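Local coordinates for protein D-aminopeptidase (PDB 5TZB) that probably releases N-terminal beta-amino acids from short peptides, acting as a beta-aminopeptidase of peptidase family S58 with an Ntn-hydrolase fold, at residues C[192-197]-C[367-372]; C[198-203]-C[215-220]; C[226-231]-C[287-292]; C[231-236]-C[379-384]. All blocks are in the same frame, centred on the assembly; numbering follows the deposited sequence.

Interaction 1. Residues C[192-197]-C[367-372]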
loop_
_atom_site.group_PDB
_atom_site.type_symbol
_atom_site.label_atom_id
_atom_site.label_comp_id
_atom_site.label_asym_id
_atom_site.label_seq_id
_atom_site.Cartn_x
_atom_site.Cartn_y
_atom_site.Cartn_z
ATOM N N HIS C 192 -19.154 -7.027 -20.826
ATOM C CA HIS C 192 -18.973 -8.261 -21.586
ATOM C C HIS C 192 -19.533 -8.152 -23.010
ATOM O O HIS C 192 -20.114 -9.100 -23.549
ATOM C CB HIS C 192 -19.588 -9.446 -20.833
ATOM C CG HIS C 192 -18.773 -9.873 -19.648
ATOM N ND1 HIS C 192 -17.574 -10.545 -19.779
ATOM C CD2 HIS C 192 -18.977 -9.724 -18.316
ATOM C CE1 HIS C 192 -17.078 -10.795 -18.577
ATOM N NE2 HIS C 192 -17.913 -10.313 -17.673
ATOM N N GLU C 193 -19.361 -6.965 -23.593
ATOM C CA GLU C 193 -19.778 -6.673 -24.958
ATOM C C GLU C 193 -21.289 -6.846 -25.131
ATOM O O GLU C 193 -21.777 -7.089 -26.235
ATOM C CB GLU C 193 -18.991 -7.541 -25.943
ATOM C CG GLU C 193 -17.494 -7.376 -25.754
ATOM C CD GLU C 193 -16.668 -8.207 -26.715
ATOM O OE1 GLU C 193 -15.816 -9.005 -26.247
ATOM O OE2 GLU C 193 -16.847 -8.038 -27.931
ATOM N N PHE C 194 -22.007 -6.757 -24.013
ATOM C CA PHE C 194 -23.449 -6.543 -23.997
ATOM C C PHE C 194 -23.716 -5.212 -23.318
ATOM O O PHE C 194 -22.783 -4.580 -22.815
ATOM C CB PHE C 194 -24.178 -7.640 -23.232
ATOM C CG PHE C 194 -24.145 -8.974 -23.891
ATOM C CD1 PHE C 194 -24.875 -9.214 -25.049
ATOM C CD2 PHE C 194 -23.415 -10.014 -23.327
ATOM C CE1 PHE C 194 -24.857 -10.467 -25.657
ATOM C CE2 PHE C 194 -23.396 -11.270 -23.923
ATOM C CZ PHE C 194 -24.118 -11.498 -25.091
ATOM N N LYS C 195 -24.981 -4.813 -23.221
ATOM C CA LYS C 195 -25.315 -3.591 -22.480
ATOM C C LYS C 195 -24.982 -3.735 -21.004
ATOM O O LYS C 195 -25.348 -4.725 -20.363
ATOM C CB LYS C 195 -26.800 -3.240 -22.633
ATOM C CG LYS C 195 -27.186 -1.925 -21.947
ATOM C CD LYS C 195 -26.520 -0.730 -22.622
ATOM C CE LYS C 195 -26.794 0.580 -21.879
ATOM N NZ LYS C 195 -26.001 0.705 -20.621
ATOM N N GLY C 196 -24.294 -2.735 -20.453
ATOM C CA GLY C 196 -23.913 -2.770 -19.056
ATOM C C GLY C 196 -24.607 -1.708 -18.225
ATOM O O GLY C 196 -25.696 -1.246 -18.579
ATOM N N GLY C 197 -23.981 -1.328 -17.113
ATOM C CA GLY C 197 -24.515 -0.277 -16.267
ATOM C C GLY C 197 -24.713 -0.652 -14.811
ATOM O O GLY C 197 -23.913 -1.367 -14.212
ATOM N N GLU C 367 -26.186 -4.843 -27.823
ATOM C CA GLU C 367 -27.392 -5.594 -27.498
ATOM C C GLU C 367 -27.452 -5.847 -26.003
ATOM O O GLU C 367 -26.418 -6.045 -25.359
ATOM C CB GLU C 367 -27.429 -6.931 -28.238
ATOM C CG GLU C 367 -27.692 -6.820 -29.722
ATOM C CD GLU C 367 -27.845 -8.178 -30.391
ATOM O OE1 GLU C 367 -28.424 -9.092 -29.765
ATOM O OE2 GLU C 367 -27.408 -8.321 -31.556
ATOM N N GLY C 368 -28.659 -5.809 -25.449
ATOM C CA GLY C 368 -28.875 -6.315 -24.109
ATOM C C GLY C 368 -28.667 -7.816 -24.179
ATOM O O GLY C 368 -28.983 -8.437 -25.195
ATOM N N LEU C 369 -28.122 -8.391 -23.111
ATOM C CA LEU C 369 -27.880 -9.827 -23.037
ATOM C C LEU C 369 -29.148 -10.629 -23.380
ATOM O O LEU C 369 -29.116 -11.552 -24.195
ATOM C CB LEU C 369 -27.368 -10.190 -21.648
ATOM C CG LEU C 369 -27.237 -11.667 -21.280
ATOM C CD1 LEU C 369 -26.328 -12.425 -22.241
ATOM C CD2 LEU C 369 -26.740 -11.764 -19.849
ATOM N N GLY C 370 -30.274 -10.241 -22.794
ATOM C CA GLY C 370 -31.521 -10.922 -23.080
ATOM C C GLY C 370 -31.796 -12.047 -22.099
ATOM O O GLY C 370 -31.025 -12.999 -21.964
ATOM N N GLN C 371 -32.917 -11.926 -21.412
ATOM C CA GLN C 371 -33.322 -12.897 -20.411
ATOM C C GLN C 371 -33.432 -14.326 -20.988
ATOM O O GLN C 371 -32.860 -15.275 -20.439
ATOM C CB GLN C 371 -34.637 -12.433 -19.797
ATOM C CG GLN C 371 -35.566 -13.523 -19.365
ATOM C CD GLN C 371 -36.951 -12.985 -19.094
ATOM O OE1 GLN C 371 -37.131 -11.779 -18.908
ATOM N NE2 GLN C 371 -37.949 -13.866 -19.112
ATOM N N ALA C 372 -34.138 -14.480 -22.104
ATOM C CA ALA C 372 -34.331 -15.796 -22.701
ATOM C C ALA C 372 -33.022 -16.347 -23.253
ATOM O O ALA C 372 -32.753 -17.551 -23.176
ATOM C CB ALA C 372 -35.391 -15.733 -23.801
HETATM O O HOH W 1 -23.891 -6.259 -28.062
HETATM O O HOH W 2 -27.247 -6.604 -21.249
#
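Lys195 N donates to Glu367 O (2.9 Å, N-H...O angle 145°), the single direct backbone bond between 192-197 and 367-372, and two waters extend the pairing on either side of it. One water bridges Glu193 O and Glu367 N; the other donates to Lys195 O and accepts from Leu369 N, its oxygen 2.7 Å from that nitrogen. The acceptor, Glu367 O, also lies at the edge of the Phe194 ring, 3.5 Å from Phe194 CD1. Leu369 comes over one face of that ring: its CD1 sits 3.8 Å from the centroid, displaced toward the rim on the CE2 side, in a CH-pi contact. Leu369 CG is turned anti to its own backbone N (chi1 171°), which carries CD1 over the ring. Phe194 also makes a cation-pi contact with Arg225. Lys195 lays its CB 4.0 Å from Gly368 CA, then bends away at chi2 and chi4; its NZ reaches Gly196 O at 2.8 Å and also bonds to the carbonyls of Met189 and Thr187, so three main-chain oxygens grip the buried ammonium. The carboxylate of Glu367 turns instead to a salt bridge with Arg373 of helix 371-380. His192 and Glu193, both at positive phi, form the two-residue turn between strands 190-191 and 194-195. The arrangement is thus a tight beta hairpin whose returning strand is docked, partly through water, against the loop that runs into the Gly370 N-cap of the C-terminal helix.

Interaction 2. Residues C[198-203]-C[215-220]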
loop_
_atom_site.group_PDB
_atom_site.type_symbol
_atom_site.label_atom_id
_atom_site.label_comp_id
_atom_site.label_asym_id
_atom_site.label_seq_id
_atom_site.Cartn_x
_atom_site.Cartn_y
_atom_site.Cartn_z
ATOM N N ILE C 198 -25.801 -0.157 -14.237
ATOM C CA ILE C 198 -26.033 -0.274 -12.800
ATOM C C ILE C 198 -26.555 -1.650 -12.409
ATOM O O ILE C 198 -27.474 -2.172 -13.043
ATOM C CB ILE C 198 -27.032 0.809 -12.322
ATOM C CG1 ILE C 198 -26.468 2.201 -12.610
ATOM C CG2 ILE C 198 -27.330 0.664 -10.841
ATOM C CD1 ILE C 198 -25.102 2.501 -11.892
ATOM N N GLY C 199 -25.964 -2.228 -11.363
ATOM C CA GLY C 199 -26.441 -3.481 -10.796
ATOM C C GLY C 199 -26.345 -3.447 -9.280
ATOM O O GLY C 199 -25.481 -2.768 -8.718
ATOM N N THR C 200 -27.237 -4.162 -8.602
ATOM C CA THR C 200 -27.222 -4.155 -7.139
ATOM C C THR C 200 -27.720 -5.484 -6.564
ATOM O O THR C 200 -28.447 -6.219 -7.227
ATOM C CB THR C 200 -28.073 -2.989 -6.594
ATOM O OG1 THR C 200 -27.854 -2.840 -5.192
ATOM C CG2 THR C 200 -29.563 -3.232 -6.845
ATOM N N ALA C 201 -27.306 -5.793 -5.342
ATOM C CA ALA C 201 -27.723 -7.019 -4.659
ATOM C C ALA C 201 -27.352 -6.935 -3.182
ATOM O O ALA C 201 -26.588 -6.059 -2.775
ATOM C CB ALA C 201 -27.077 -8.259 -5.291
ATOM N N SER C 202 -27.900 -7.849 -2.389
ATOM C CA SER C 202 -27.588 -7.915 -0.973
ATOM C C SER C 202 -27.638 -9.330 -0.425
ATOM O O SER C 202 -28.202 -10.244 -1.049
ATOM C CB SER C 202 -28.548 -7.026 -0.178
ATOM O OG SER C 202 -29.848 -7.581 -0.188
ATOM N N ARG C 203 -27.053 -9.496 0.755
ATOM C CA ARG C 203 -27.102 -10.752 1.494
ATOM C C ARG C 203 -27.337 -10.451 2.968
ATOM O O ARG C 203 -26.789 -9.479 3.513
ATOM C CB ARG C 203 -25.799 -11.535 1.323
ATOM C CG ARG C 203 -25.532 -12.042 -0.079
ATOM C CD ARG C 203 -26.461 -13.177 -0.461
ATOM N NE ARG C 203 -26.118 -13.772 -1.755
ATOM C CZ ARG C 203 -26.564 -13.328 -2.927
ATOM N NH1 ARG C 203 -27.378 -12.278 -2.975
ATOM N NH2 ARG C 203 -26.206 -13.937 -4.057
ATOM N N GLY C 215 -24.635 -5.184 1.302
ATOM C CA GLY C 215 -25.174 -4.813 -0.002
ATOM C C GLY C 215 -24.094 -4.308 -0.939
ATOM O O GLY C 215 -23.060 -3.849 -0.482
ATOM N N ALA C 216 -24.322 -4.408 -2.246
ATOM C CA ALA C 216 -23.379 -3.885 -3.230
ATOM C C ALA C 216 -24.104 -3.131 -4.335
ATOM O O ALA C 216 -25.198 -3.526 -4.761
ATOM C CB ALA C 216 -22.528 -5.019 -3.845
ATOM N N LEU C 217 -23.487 -2.056 -4.814
ATOM C CA LEU C 217 -23.995 -1.347 -5.986
ATOM C C LEU C 217 -22.839 -1.191 -6.976
ATOM O O LEU C 217 -21.800 -0.609 -6.647
ATOM C CB LEU C 217 -24.570 0.024 -5.605
ATOM C CG LEU C 217 -25.231 0.840 -6.728
ATOM C CD1 LEU C 217 -26.594 0.277 -7.013
ATOM C CD2 LEU C 217 -25.330 2.312 -6.358
ATOM N N VAL C 218 -22.992 -1.727 -8.180
ATOM C CA VAL C 218 -21.893 -1.642 -9.135
ATOM C C VAL C 218 -22.291 -0.821 -10.351
ATOM O O VAL C 218 -23.480 -0.678 -10.673
ATOM C CB VAL C 218 -21.426 -3.033 -9.606
ATOM C CG1 VAL C 218 -21.126 -3.921 -8.405
ATOM C CG2 VAL C 218 -22.484 -3.665 -10.519
ATOM N N GLN C 219 -21.279 -0.251 -10.995
ATOM C CA GLN C 219 -21.422 0.320 -12.326
ATOM C C GLN C 219 -20.474 -0.478 -13.215
ATOM O O GLN C 219 -19.260 -0.264 -13.196
ATOM C CB GLN C 219 -21.104 1.815 -12.329
ATOM C CG GLN C 219 -21.208 2.491 -13.679
ATOM C CD GLN C 219 -21.187 4.001 -13.553
ATOM O OE1 GLN C 219 -22.109 4.593 -12.990
ATOM N NE2 GLN C 219 -20.130 4.634 -14.068
ATOM N N ALA C 220 -21.043 -1.441 -13.941
ATOM C CA ALA C 220 -20.275 -2.448 -14.668
ATOM C C ALA C 220 -20.066 -2.040 -16.121
ATOM O O ALA C 220 -21.034 -1.838 -16.866
ATOM C CB ALA C 220 -20.973 -3.813 -14.593
#
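Ile198 faces Gln219 as a non-hydrogen-bonded pair, its CA-H directed at Val218 O, and its CG2 meets Leu217 CD1 at 3.9 Å while CD1 lies beside Gln219 OE1. The amide end of Gln219 is held elsewhere, by Thr148 and Thr114 O. Gly199 then makes both bonds of a hydrogen-bonded pair: its N to Val218 O at 3.0 Å, and Val218 N to Gly199 O at 2.8 Å, nearly straight at 170°. Val218 CG2 packs 3.6 Å from Gly199 O. At Thr200 the hydroxyl stands anti to the main-chain N (chi1 -169°), so that OG1 donates to Ala216 O at 2.8 Å and also takes a bond from Ile41 N, and CB lies 3.6 Å from Leu217 CD1. These antiparallel strands form a hairpin within one of the two sheets of the alpha-beta-beta-alpha sandwich expected of an Ntn hydrolase: Ile198 and Leu217 point to strand 63-71 of the other sheet, Ala201, Ala216 and Val218 to helix 331-355. Ala201 N is the second donor to Ala216 O, and Ala216 N returns a 2.9 Å bond to Ala201 O. Ser202 sets CB against Gly215 CA at 4.0 Å, its OG bound to Asp43.

Interaction 3. Residues C[226-231]-C[287-292]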
loop_
_atom_site.group_PDB
_atom_site.type_symbol
_atom_site.label_atom_id
_atom_site.label_comp_id
_atom_site.label_asym_id
_atom_site.label_seq_id
_atom_site.Cartn_x
_atom_site.Cartn_y
_atom_site.Cartn_z
ATOM N N GLU C 226 -16.362 -13.709 -24.437
ATOM C CA GLU C 226 -16.146 -15.132 -24.135
ATOM C C GLU C 226 -15.923 -15.425 -22.659
ATOM O O GLU C 226 -16.125 -16.552 -22.230
ATOM C CB GLU C 226 -14.986 -15.736 -24.946
ATOM C CG GLU C 226 -13.699 -14.942 -24.944
ATOM C CD GLU C 226 -13.645 -13.879 -26.031
ATOM O OE1 GLU C 226 -14.679 -13.235 -26.323
ATOM O OE2 GLU C 226 -12.541 -13.678 -26.581
ATOM N N MET C 227 -15.453 -14.436 -21.900
ATOM C CA MET C 227 -15.110 -14.641 -20.493
ATOM C C MET C 227 -16.329 -14.629 -19.560
ATOM O O MET C 227 -16.190 -14.910 -18.367
ATOM C CB MET C 227 -14.112 -13.575 -20.008
ATOM C CG MET C 227 -12.716 -13.703 -20.594
ATOM S SD MET C 227 -11.816 -15.184 -20.129
ATOM C CE MET C 227 -10.292 -14.924 -21.044
ATOM N N LEU C 228 -17.499 -14.239 -20.071
ATOM C CA LEU C 228 -18.700 -14.135 -19.229
ATOM C C LEU C 228 -19.056 -15.464 -18.538
ATOM O O LEU C 228 -19.148 -16.505 -19.194
ATOM C CB LEU C 228 -19.897 -13.663 -20.057
ATOM C CG LEU C 228 -21.234 -13.567 -19.312
ATOM C CD1 LEU C 228 -21.192 -12.591 -18.126
ATOM C CD2 LEU C 228 -22.384 -13.247 -20.271
ATOM N N ARG C 229 -19.228 -15.428 -17.216
ATOM C CA ARG C 229 -19.680 -16.603 -16.475
ATOM C C ARG C 229 -20.815 -16.220 -15.523
ATOM O O ARG C 229 -20.743 -15.209 -14.830
ATOM C CB ARG C 229 -18.525 -17.261 -15.699
ATOM C CG ARG C 229 -17.280 -17.579 -16.537
ATOM C CD ARG C 229 -16.447 -18.744 -15.968
ATOM N NE ARG C 229 -16.254 -18.648 -14.521
ATOM C CZ ARG C 229 -15.354 -19.343 -13.823
ATOM N NH1 ARG C 229 -14.525 -20.179 -14.432
ATOM N NH2 ARG C 229 -15.278 -19.189 -12.509
ATOM N N VAL C 230 -21.874 -17.027 -15.513
ATOM C CA VAL C 230 -23.057 -16.761 -14.694
ATOM C C VAL C 230 -23.322 -17.925 -13.754
ATOM O O VAL C 230 -23.591 -19.045 -14.208
ATOM C CB VAL C 230 -24.315 -16.513 -15.567
ATOM C CG1 VAL C 230 -25.558 -16.356 -14.694
ATOM C CG2 VAL C 230 -24.122 -15.288 -16.432
ATOM N N ALA C 231 -23.267 -17.648 -12.454
ATOM C CA ALA C 231 -23.319 -18.679 -11.412
ATOM C C ALA C 231 -22.241 -19.724 -11.674
ATOM O O ALA C 231 -22.446 -20.915 -11.424
ATOM C CB ALA C 231 -24.688 -19.330 -11.336
ATOM N N ALA C 287 -14.181 -11.512 -10.303
ATOM C CA ALA C 287 -13.443 -12.609 -10.938
ATOM C C ALA C 287 -14.375 -13.745 -11.327
ATOM O O ALA C 287 -14.174 -14.377 -12.359
ATOM C CB ALA C 287 -12.349 -13.137 -10.018
ATOM N N ARG C 288 -15.371 -14.017 -10.486
ATOM C CA ARG C 288 -16.273 -15.148 -10.733
ATOM C C ARG C 288 -17.218 -14.895 -11.918
ATOM O O ARG C 288 -17.763 -15.841 -12.485
ATOM C CB ARG C 288 -17.043 -15.534 -9.444
ATOM C CG ARG C 288 -16.087 -16.199 -8.447
ATOM C CD ARG C 288 -16.631 -16.667 -7.090
ATOM N NE ARG C 288 -17.724 -15.898 -6.533
ATOM C CZ ARG C 288 -18.031 -15.865 -5.234
ATOM N NH1 ARG C 288 -19.057 -15.130 -4.818
ATOM N NH2 ARG C 288 -17.300 -16.535 -4.344
ATOM N N VAL C 289 -17.405 -13.636 -12.305
ATOM C CA VAL C 289 -18.209 -13.322 -13.494
ATOM C C VAL C 289 -17.333 -13.278 -14.764
ATOM O O VAL C 289 -17.847 -13.363 -15.899
ATOM C CB VAL C 289 -18.966 -11.998 -13.313
ATOM C CG1 VAL C 289 -19.956 -11.760 -14.450
ATOM C CG2 VAL C 289 -19.704 -12.018 -11.984
ATOM N N GLY C 290 -16.014 -13.158 -14.574
ATOM C CA GLY C 290 -15.077 -13.198 -15.683
ATOM C C GLY C 290 -14.261 -11.935 -15.881
ATOM O O GLY C 290 -13.736 -11.698 -16.974
ATOM N N GLY C 291 -14.165 -11.116 -14.833
ATOM C CA GLY C 291 -13.417 -9.874 -14.875
ATOM C C GLY C 291 -12.069 -9.916 -14.190
ATOM O O GLY C 291 -11.613 -10.978 -13.741
ATOM N N GLY C 292 -11.418 -8.752 -14.125
ATOM C CA GLY C 292 -10.183 -8.585 -13.382
ATOM C C GLY C 292 -8.909 -8.875 -14.162
ATOM O O GLY C 292 -7.833 -8.964 -13.573
#
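Val289, at the end of helix 272-289, meets loop 226-231 with both its carbonyl and its side chain. Its CB lies 4.0 Å from Arg229 O, and the CA beneath it aims its hydrogen at the same oxygen. With chi1 at -172°, CG1 is placed anti to the backbone N of Val289 and approaches Arg229 O to 3.6 Å. The same methyl reaches Leu228 CD1 at 4.0 Å, the two side chains running abreast. Beyond the loop, Val289 packs on Tyr222 and on Glu346 and Ile349 of helix 331-355, while Leu228 continues to Leu353 and His192.

The main-chain bond runs from Arg229 N to Val289 O, 2.8 Å long. Next to it Gly290, the C-prime residue, at positive phi, of the Schellman motif that ends the helix, places its CA 3.4 Å from Met227 O. In return Met227 CB rests 3.6 Å from Gly290 O, and its side chain then runs off to pack on Val339 of the second subunit. Arg229 CB sits 3.6 Å from Arg288 O; Arg229 was modelled in two conformers, so the course of its side chain is less certain. Arg288 turns away to a salt bridge with Glu346 and also packs on Ala287 of the second subunit, whose own Arg288 packs on Arg229 here. Chemically, the exchange runs both ways: Arg229 N and the Leu228 CA-H serve Val289 O, while Val289 and Gly290 turn CA-H groups to Arg229 O and Met227 O. Tentatively, in the conformer described, Arg229 NE and Arg288 O are both buried without a hydrogen-bond partner, 3.8 Å apart.

Interaction 4. Residues C[231-236]-C[379-384]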
loop_
_atom_site.group_PDB
_atom_site.type_symbol
_atom_site.label_atom_id
_atom_site.label_comp_id
_atom_site.label_asym_id
_atom_site.label_seq_id
_atom_site.Cartn_x
_atom_site.Cartn_y
_atom_site.Cartn_z
ATOM N N ALA C 231 -23.267 -17.648 -12.454
ATOM C CA ALA C 231 -23.319 -18.679 -11.412
ATOM C C ALA C 231 -22.241 -19.724 -11.674
ATOM O O ALA C 231 -22.446 -20.915 -11.424
ATOM C CB ALA C 231 -24.688 -19.330 -11.336
ATOM N N GLY C 232 -21.124 -19.267 -12.233
ATOM C CA GLY C 232 -19.986 -20.115 -12.534
ATOM C C GLY C 232 -19.958 -20.734 -13.923
ATOM O O GLY C 232 -18.889 -21.114 -14.400
ATOM N N TYR C 233 -21.116 -20.826 -14.580
ATOM C CA TYR C 233 -21.224 -21.528 -15.868
ATOM C C TYR C 233 -20.716 -20.700 -17.040
ATOM O O TYR C 233 -21.022 -19.516 -17.138
ATOM C CB TYR C 233 -22.673 -21.958 -16.109
ATOM C CG TYR C 233 -23.109 -23.070 -15.180
ATOM C CD1 TYR C 233 -23.104 -24.392 -15.604
ATOM C CD2 TYR C 233 -23.510 -22.800 -13.876
ATOM C CE1 TYR C 233 -23.495 -25.422 -14.756
ATOM C CE2 TYR C 233 -23.893 -23.823 -13.023
ATOM C CZ TYR C 233 -23.885 -25.133 -13.477
ATOM O OH TYR C 233 -24.261 -26.157 -12.641
ATOM N N PRO C 234 -19.940 -21.329 -17.943
ATOM C CA PRO C 234 -19.216 -20.613 -19.008
ATOM C C PRO C 234 -20.128 -20.171 -20.139
ATOM O O PRO C 234 -19.957 -20.554 -21.294
ATOM C CB PRO C 234 -18.199 -21.647 -19.482
ATOM C CG PRO C 234 -18.882 -22.947 -19.258
ATOM C CD PRO C 234 -19.701 -22.785 -18.006
ATOM N N VAL C 235 -21.088 -19.332 -19.786
ATOM C CA VAL C 235 -22.131 -18.913 -20.704
ATOM C C VAL C 235 -21.573 -18.063 -21.852
ATOM O O VAL C 235 -22.060 -18.131 -22.988
ATOM C CB VAL C 235 -23.231 -18.144 -19.908
ATOM C CG1 VAL C 235 -22.644 -16.963 -19.190
ATOM C CG2 VAL C 235 -24.317 -17.691 -20.775
ATOM N N GLY C 236 -20.508 -17.311 -21.577
ATOM C CA GLY C 236 -19.864 -16.493 -22.592
ATOM C C GLY C 236 -19.353 -17.277 -23.798
ATOM O O GLY C 236 -19.342 -16.767 -24.925
ATOM N N ARG C 379 -28.606 -23.300 -20.117
ATOM C CA ARG C 379 -29.003 -24.683 -20.341
ATOM C C ARG C 379 -28.006 -25.415 -21.214
ATOM O O ARG C 379 -27.626 -26.539 -20.902
ATOM C CB ARG C 379 -30.379 -24.751 -21.007
ATOM C CG ARG C 379 -30.742 -26.148 -21.504
ATOM C CD ARG C 379 -32.036 -26.132 -22.301
ATOM N NE ARG C 379 -32.513 -27.472 -22.652
ATOM C CZ ARG C 379 -33.416 -28.148 -21.948
ATOM N NH1 ARG C 379 -33.801 -29.360 -22.338
ATOM N NH2 ARG C 379 -33.932 -27.613 -20.848
ATOM N N GLU C 380 -27.511 -24.729 -22.239
ATOM C CA GLU C 380 -26.574 -25.298 -23.205
ATOM C C GLU C 380 -25.276 -25.783 -22.573
ATOM O O GLU C 380 -24.668 -26.740 -23.071
ATOM C CB GLU C 380 -26.259 -24.261 -24.296
ATOM C CG GLU C 380 -25.305 -24.726 -25.400
ATOM C CD GLU C 380 -25.221 -23.734 -26.558
ATOM O OE1 GLU C 380 -26.038 -22.787 -26.598
ATOM O OE2 GLU C 380 -24.325 -23.887 -27.419
ATOM N N VAL C 381 -24.849 -25.128 -21.496
ATOM C CA VAL C 381 -23.623 -25.524 -20.801
ATOM C C VAL C 381 -23.899 -26.270 -19.492
ATOM O O VAL C 381 -23.018 -26.374 -18.636
ATOM C CB VAL C 381 -22.717 -24.306 -20.481
ATOM C CG1 VAL C 381 -22.154 -23.713 -21.753
ATOM C CG2 VAL C 381 -23.483 -23.258 -19.697
ATOM N N GLY C 382 -25.119 -26.769 -19.333
ATOM C CA GLY C 382 -25.420 -27.740 -18.293
ATOM C C GLY C 382 -26.098 -27.234 -17.036
ATOM O O GLY C 382 -26.403 -28.020 -16.139
ATOM N N TRP C 383 -26.340 -25.930 -16.957
ATOM C CA TRP C 383 -27.015 -25.375 -15.782
ATOM C C TRP C 383 -28.503 -25.693 -15.809
ATOM O O TRP C 383 -29.122 -25.709 -16.869
ATOM C CB TRP C 383 -26.830 -23.862 -15.709
ATOM C CG TRP C 383 -27.664 -23.190 -14.647
ATOM C CD1 TRP C 383 -27.283 -22.889 -13.374
ATOM C CD2 TRP C 383 -29.020 -22.742 -14.777
ATOM N NE1 TRP C 383 -28.317 -22.275 -12.697
ATOM C CE2 TRP C 383 -29.394 -22.173 -13.542
ATOM C CE3 TRP C 383 -29.954 -22.759 -15.821
ATOM C CZ2 TRP C 383 -30.659 -21.633 -13.320
ATOM C CZ3 TRP C 383 -31.210 -22.224 -15.597
ATOM C CH2 TRP C 383 -31.549 -21.666 -14.357
ATOM N N ARG C 384 -29.075 -25.959 -14.646
ATOM C CA ARG C 384 -30.515 -26.129 -14.552
ATOM C C ARG C 384 -31.004 -25.557 -13.227
ATOM O O ARG C 384 -30.257 -25.538 -12.250
ATOM C CB ARG C 384 -30.895 -27.603 -14.763
ATOM C CG ARG C 384 -30.350 -28.603 -13.760
ATOM C CD ARG C 384 -30.706 -30.014 -14.226
ATOM N NE ARG C 384 -30.296 -31.049 -13.283
ATOM C CZ ARG C 384 -31.046 -31.471 -12.271
ATOM N NH1 ARG C 384 -32.252 -30.952 -12.078
ATOM N NH2 ARG C 384 -30.592 -32.416 -11.461
#
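Tyr233 receives Trp383 on one face of its ring. Trp383 CB sits over the centre, 3.6 Å from the Tyr233 centroid and only 5° off the normal, so the CH-pi contact is almost axial. From there the indole stands up from the face, and its CD1, the lowest ring atom, comes 3.5 Å from Tyr233 CE2. The two rings stand nearly perpendicular (83°), an edge-to-face pair in which the pyrrole edge of the tryptophan is turned toward the tyrosine face. Trp383 CG lies anti to the backbone N (chi1 171°), and this tips the CD1 edge of the indole toward the CE2 rim while the rest rises off the face. At the edge of the Tyr233 ring, in its plane, lies Val381 O, 3.6 Å from Tyr233 CD1. Val381 adds an apolar contact of its own: CG2 is 3.9 Å from Tyr233 CB and 4.2 Å from Pro234 CD, the valine and proline passing each other head to tail.

No hydrogen bond joins the two segments; each is shaped by its own turn. Pro234 is the centre of an inverse gamma turn closed by Val235 N and Tyr233 O, 2.7 Å apart. Both Trp383 and Tyr233 also pack on Leu378 of helix 371-380. Further out, Tyr233 OH bonds to Val381 O of the second subunit, whose own Tyr233 hydroxyl returns the bond to Val381 O here, and the two tyrosine rings meet. The arrangement is a Schellman C-cap, with Gly382 as its C-prime residue ending the C-terminal helix, packed on an aromatic loop residue at a reciprocal subunit interface.

From the N terminus, 192-197 opens the long loop that interaction 1 closes at 367-372, where the C-terminal helix begins. Within it, interaction 2 completes the short hairpin of strands 197-204 and 213-220 in the larger mixed sheet, and interaction 3 later joins the following loop to the end of helix 272-289; these two lie in series. Interaction 4 starts at Ala231, which it shares with interaction 3, and ends at 379-384, so it crosses both interactions 1 and 3. Gly197 and Ala220 link interaction 1 to interaction 2, His192 packs against Leu228 of interaction 3, and Leu228 probably bonds to Gly236 of interaction 4. Interactions 3 and 4 also touch the second subunit.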